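ABC transporter substrate binding protein (Ribose) (Agrobacterium vitis, PDB 5DKV) probably serves as the sugar-binding component of an ABC transporter, and is seen here holding alpha-D-tagatopyranose. Local coordinates at residues D67-P70 and V71-V74; S231-G234 and S235-V239. One frame throughout, in Å; residues are numbered along the deposited sequence.

Interaction 1 (D67-P70 and V71-V74)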
ATOM      1  N   ASP A  67      14.653  -1.010   2.048  1.00 11.06           N
ATOM      2  CA  ASP A  67      14.149  -0.215   0.929  1.00 14.03           C
ATOM      3  C   ASP A  67      13.258  -1.068   0.017  1.00 16.65           C
ATOM      4  O   ASP A  67      13.419  -2.284  -0.070  1.00 16.49           O
ATOM      5  CB  ASP A  67      15.300   0.428   0.124  1.00 14.57           C
ATOM      6  CG  ASP A  67      16.337  -0.578  -0.384  1.00 15.60           C
ATOM      7  OD1 ASP A  67      16.492  -1.664   0.210  1.00 17.53           O
ATOM      8  OD2 ASP A  67      17.026  -0.237  -1.379  1.00 16.31           O
ATOM      9  N   PHE A  68      12.298  -0.409  -0.624  1.00 11.55           N
ATOM     10  CA  PHE A  68      11.351  -1.029  -1.559  1.00 12.20           C
ATOM     11  C   PHE A  68      12.097  -1.206  -2.871  1.00 14.61           C
ATOM     12  O   PHE A  68      12.180  -0.283  -3.691  1.00 15.16           O
ATOM     13  CB  PHE A  68      10.097  -0.149  -1.705  1.00 12.74           C
ATOM     14  CG  PHE A  68       8.938  -0.811  -2.395  1.00 10.70           C
ATOM     15  CD1 PHE A  68       8.881  -0.893  -3.775  1.00 15.45           C
ATOM     16  CD2 PHE A  68       7.895  -1.327  -1.661  1.00 14.29           C
ATOM     17  CE1 PHE A  68       7.794  -1.484  -4.407  1.00 15.25           C
ATOM     18  CE2 PHE A  68       6.808  -1.924  -2.281  1.00 14.66           C
ATOM     19  CZ  PHE A  68       6.761  -2.013  -3.650  1.00 15.76           C
ATOM     20  N   ASN A  69      12.704  -2.374  -3.034  1.00  9.97           N
ATOM     21  CA  ASN A  69      13.723  -2.559  -4.043  1.00 12.31           C
ATOM     22  C   ASN A  69      13.950  -4.036  -4.297  1.00 10.96           C
ATOM     23  O   ASN A  69      14.343  -4.755  -3.377  1.00 12.47           O
ATOM     24  CB  ASN A  69      15.007  -1.850  -3.556  1.00 14.85           C
ATOM     25  CG  ASN A  69      16.205  -2.043  -4.469  1.00 13.65           C
ATOM     26  OD1 ASN A  69      16.118  -2.576  -5.575  1.00 14.81           O
ATOM     27  ND2 ASN A  69      17.365  -1.606  -3.980  1.00 16.50           N
ATOM     28  N   PRO A  70      13.693  -4.513  -5.529  1.00 14.61           N
ATOM     29  CA  PRO A  70      13.901  -5.950  -5.741  1.00  9.49           C
ATOM     30  C   PRO A  70      15.337  -6.425  -5.563  1.00 13.30           C
ATOM     31  O   PRO A  70      15.532  -7.603  -5.279  1.00 11.81           O
ATOM     32  CB  PRO A  70      13.432  -6.165  -7.188  1.00  9.72           C
ATOM     33  CG  PRO A  70      13.614  -4.839  -7.841  1.00 16.89           C
ATOM     34  CD  PRO A  70      13.256  -3.838  -6.769  1.00 19.30           C
ATOM     35  N   VAL A  71      16.321  -5.548  -5.730  1.00 14.32           N
ATOM     36  CA  VAL A  71      17.704  -5.965  -5.588  1.00 14.97           C
ATOM     37  C   VAL A  71      17.977  -6.404  -4.143  1.00 12.09           C
ATOM     38  O   VAL A  71      18.686  -7.392  -3.918  1.00 11.97           O
ATOM     39  CB  VAL A  71      18.662  -4.837  -6.012  1.00 12.08           C
ATOM     40  CG1 VAL A  71      20.142  -5.199  -5.774  1.00 10.96           C
ATOM     41  CG2 VAL A  71      18.454  -4.473  -7.500  1.00 12.74           C
ATOM     42  N   THR A  72      17.406  -5.695  -3.168  1.00  9.52           N
ATOM     43  CA  THR A  72      17.604  -6.073  -1.763  1.00  9.41           C
ATOM     44  C   THR A  72      16.527  -7.046  -1.259  1.00  9.29           C
ATOM     45  O   THR A  72      16.788  -7.837  -0.343  1.00 11.89           O
ATOM     46  CB  THR A  72      17.625  -4.848  -0.839  1.00 12.33           C
ATOM     47  OG1 THR A  72      16.448  -4.096  -1.047  1.00 13.17           O
ATOM     48  CG2 THR A  72      18.837  -3.964  -1.132  1.00 14.32           C
ATOM     49  N   GLN A  73      15.338  -7.039  -1.855  1.00 10.07           N
ATOM     50  CA  GLN A  73      14.312  -7.978  -1.396  1.00 14.85           C
ATOM     51  C   GLN A  73      14.642  -9.433  -1.776  1.00  8.96           C
ATOM     52  O   GLN A  73      14.366 -10.353  -0.996  1.00  8.99           O
ATOM     53  CB  GLN A  73      12.936  -7.597  -1.937  1.00 12.64           C
ATOM     54  CG  GLN A  73      11.801  -8.424  -1.309  1.00  8.82           C
ATOM     55  CD  GLN A  73      10.456  -8.059  -1.888  1.00  8.63           C
ATOM     56  OE1 GLN A  73      10.292  -7.998  -3.100  1.00  9.44           O
ATOM     57  NE2 GLN A  73       9.506  -7.757  -1.021  1.00  9.48           N
ATOM     58  N   VAL A  74      15.230  -9.671  -2.945  1.00  9.20           N
ATOM     59  CA  VAL A  74      15.437 -11.052  -3.363  1.00 12.69           C
ATOM     60  C   VAL A  74      16.413 -11.816  -2.442  1.00 12.23           C
ATOM     61  O   VAL A  74      16.142 -12.977  -2.098  1.00 12.37           O
ATOM     62  CB  VAL A  74      15.889 -11.125  -4.856  1.00 12.99           C
ATOM     63  CG1 VAL A  74      16.423 -12.530  -5.247  1.00 12.99           C
ATOM     64  CG2 VAL A  74      14.709 -10.742  -5.746  1.00 13.12           C
TER
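The carboxylate of Asp67 and the side-chain amide of Asn69 are the two flat groups at this helix start, and Thr72 and Val71 meet them from the first turn. Both donors to the carboxylate approach over the same face, well out of its plane: Thr72 OG1 donates to Asp67 OD1 at 2.7 Å, and Asn69 ND2 reaches Asp67 OD2 at 3.0 Å. For the amide this second bond is made at its NH2 edge, with the aspartate oxygen almost in the amide plane. Its carbonyl end behaves differently, since Val71 N lies 3.0 Å from Asn69 OD1 and 62° above that plane. One amide is therefore held at both ends, which fixes its rotation. CG of Asn69 stands trans to the backbone N (chi1 176°), which sets the amide beside the helix start, and the further rotation of the group brings OD1 within 3.4 Å of Val71 CB.

Thr72 lays its side chain across those of Asp67 and Asn69 at about a right angle. Its OG1 sits between its own backbone N and carbonyl carbon (chi1 54°), turned toward the aspartate, while the methyl CG2 lies 4.0 Å from Asn69 ND2. Beyond the N-cap the backbone takes up helical bonding: Gln73 N donates to Asn69 O at 2.9 Å and Val74 N to Pro70 O at 3.1 Å. Gln73 extends inward, and its amide is bonded to Thr93 OG1 and to the carbonyl oxygens of Ala91 and Pro34.

Asn69 as N-cap, with its side chain closing an Asx turn onto Val71 N and proline at the first helical position, is a classic start for an alpha-helix, here helix 70-81 following strand 59-62 in a periplasmic binding protein fold.

Interaction 2 (S231-G234 and S235-V239)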
ATOM      1  N   SER A 231       4.669   9.635  -0.105  1.00  9.01           N
ATOM      2  CA  SER A 231       4.332  10.675  -1.065  1.00  8.25           C
ATOM      3  C   SER A 231       3.428  11.709  -0.403  1.00 11.64           C
ATOM      4  O   SER A 231       3.611  12.908  -0.547  1.00 10.76           O
ATOM      5  CB  SER A 231       3.614  10.079  -2.265  1.00  9.21           C
ATOM      6  OG  SER A 231       4.465   9.187  -2.984  1.00  9.50           O
ATOM      7  N   GLY A 232       2.421  11.216   0.308  1.00  7.39           N
ATOM      8  CA  GLY A 232       1.510  12.097   1.006  1.00  8.71           C
ATOM      9  C   GLY A 232       2.161  12.886   2.135  1.00 11.02           C
ATOM     10  O   GLY A 232       1.881  14.076   2.314  1.00 11.39           O
ATOM     11  N   LEU A 233       3.004  12.223   2.914  1.00 11.97           N
ATOM     12  CA  LEU A 233       3.722  12.871   4.004  1.00  8.79           C
ATOM     13  C   LEU A 233       4.646  13.963   3.470  1.00 11.95           C
ATOM     14  O   LEU A 233       4.619  15.103   3.947  1.00 11.58           O
ATOM     15  CB  LEU A 233       4.512  11.820   4.793  1.00 11.25           C
ATOM     16  CG  LEU A 233       5.391  12.311   5.932  1.00 18.05           C
ATOM     17  CD1 LEU A 233       4.559  13.129   6.915  1.00 17.25           C
ATOM     18  CD2 LEU A 233       6.070  11.107   6.611  1.00 21.58           C
ATOM     19  N   GLY A 234       5.453  13.621   2.473  1.00 12.76           N
ATOM     20  CA  GLY A 234       6.370  14.585   1.888  1.00  9.43           C
ATOM     21  C   GLY A 234       5.656  15.755   1.250  1.00 13.08           C
ATOM     22  O   GLY A 234       6.064  16.908   1.392  1.00 10.22           O
ATOM     23  N   SER A 235       4.578  15.462   0.533  1.00 12.35           N
ATOM     24  CA  SER A 235       3.820  16.509  -0.137  1.00  8.46           C
ATOM     25  C   SER A 235       3.224  17.456   0.887  1.00 12.08           C
ATOM     26  O   SER A 235       3.275  18.668   0.723  1.00 11.78           O
ATOM     27  CB  SER A 235       2.726  15.902  -1.023  1.00  7.34           C
ATOM     28  OG  SER A 235       3.286  15.209  -2.119  1.00 10.19           O
ATOM     29  N   ALA A 236       2.657  16.899   1.952  1.00 10.47           N
ATOM     30  CA  ALA A 236       2.106  17.712   3.038  1.00 10.07           C
ATOM     31  C   ALA A 236       3.209  18.542   3.688  1.00  9.01           C
ATOM     32  O   ALA A 236       3.027  19.726   3.933  1.00 11.53           O
ATOM     33  CB  ALA A 236       1.425  16.834   4.058  1.00 12.23           C
ATOM     34  N   ASN A 237       4.359  17.928   3.949  1.00 10.49           N
ATOM     35  CA  ASN A 237       5.491  18.675   4.522  1.00 11.30           C
ATOM     36  C   ASN A 237       5.958  19.813   3.628  1.00 10.20           C
ATOM     37  O   ASN A 237       6.322  20.879   4.107  1.00 13.07           O
ATOM     38  CB  ASN A 237       6.669  17.745   4.816  1.00 12.68           C
ATOM     39  CG  ASN A 237       6.400  16.853   6.014  1.00 17.97           C
ATOM     40  OD1 ASN A 237       5.521  17.149   6.814  1.00 17.23           O
ATOM     41  ND2 ASN A 237       7.136  15.759   6.135  1.00 18.84           N
ATOM     42  N   GLY A 238       5.945  19.589   2.323  1.00 12.54           N
ATOM     43  CA  GLY A 238       6.295  20.636   1.383  1.00 11.21           C
ATOM     44  C   GLY A 238       5.316  21.802   1.415  1.00 11.64           C
ATOM     45  O   GLY A 238       5.723  22.964   1.414  1.00 12.61           O
ATOM     46  N   VAL A 239       4.023  21.493   1.445  1.00 11.58           N
ATOM     47  CA  VAL A 239       2.998  22.518   1.527  1.00 13.65           C
ATOM     48  C   VAL A 239       3.167  23.352   2.806  1.00 13.57           C
ATOM     49  O   VAL A 239       3.088  24.580   2.770  1.00 13.73           O
ATOM     50  CB  VAL A 239       1.586  21.896   1.475  1.00 10.26           C
ATOM     51  CG1 VAL A 239       0.515  22.933   1.822  1.00 11.93           C
ATOM     52  CG2 VAL A 239       1.321  21.295   0.125  1.00  9.86           C
TER
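Ser231 and Ser235 stand one turn apart on helix 229-241, the connecting helix of a beta-alpha-beta unit between strands 223-226 and 249-253, and they are joined through both main chain and side chain. The backbone bonds are those of a regular alpha-helix. Ala236 N donates to Gly232 O at 3.0 Å, Asn237 N to Leu233 O at 2.8 Å, and Gly238 N to Gly234 O at 2.8 Å, with ordinary helical geometry. Three glycines, Gly232, Gly234 and Gly238, lie buried in this short run, so much of the contact consists of main-chain atoms.

Van der Waals contacts are few. The methyl of Ala236 (CB) rests 3.3 Å from Gly232 O and also packs against Leu267 and Ile268 beyond the helix. On the more exposed flank, Leu233 and Asn237 slant across each other, with Leu233 CD1 3.8 Å from Asn237 ND2. The leucine's CG is trans to its backbone N (chi1 177°), which carries the branched end toward the next turn and lets it lie beside the amide.

Among the polar side chains, Ser231 uses its hydroxyl outside the helix: OG is hydrogen-bonded to Asn200 and to Asn228, a residue of the tagatose pocket. This is consistent with Ser231 being a second-shell residue that helps to position Asn228. Ser235 instead folds back along its own helix: OG lies beside its backbone N (chi1 -68°) and also makes a weak hydrogen bond to Ser166. The carbonyl of Ser231 consequently accepts twice from one residue, Ser235 N at 2.9 Å and Ser235 OG at 2.8 Å, the two donors arriving from opposite faces of the carbonyl plane.

How the interactions relate
Interaction 1 comes first along the chain, at the start of helix 70-81, and interaction 2 follows much later, within helix 229-241. Their centres lie 24 Å apart and their nearest atoms about 11 Å, without touching. Each helix connects parallel strands, 59-62 to 87-90 in one case and 223-226 to 249-253 in the other, matching the two alpha/beta lobes expected of a sugar-binding protein of this family. The bound tagatose sits near both: about 10 Å from the side chain of Gln73 and about 8 Å from that of Ser231. The two helix segments therefore probably lie in different lobes, with the sugar between them and neither Gln73 nor Ser231 touching it.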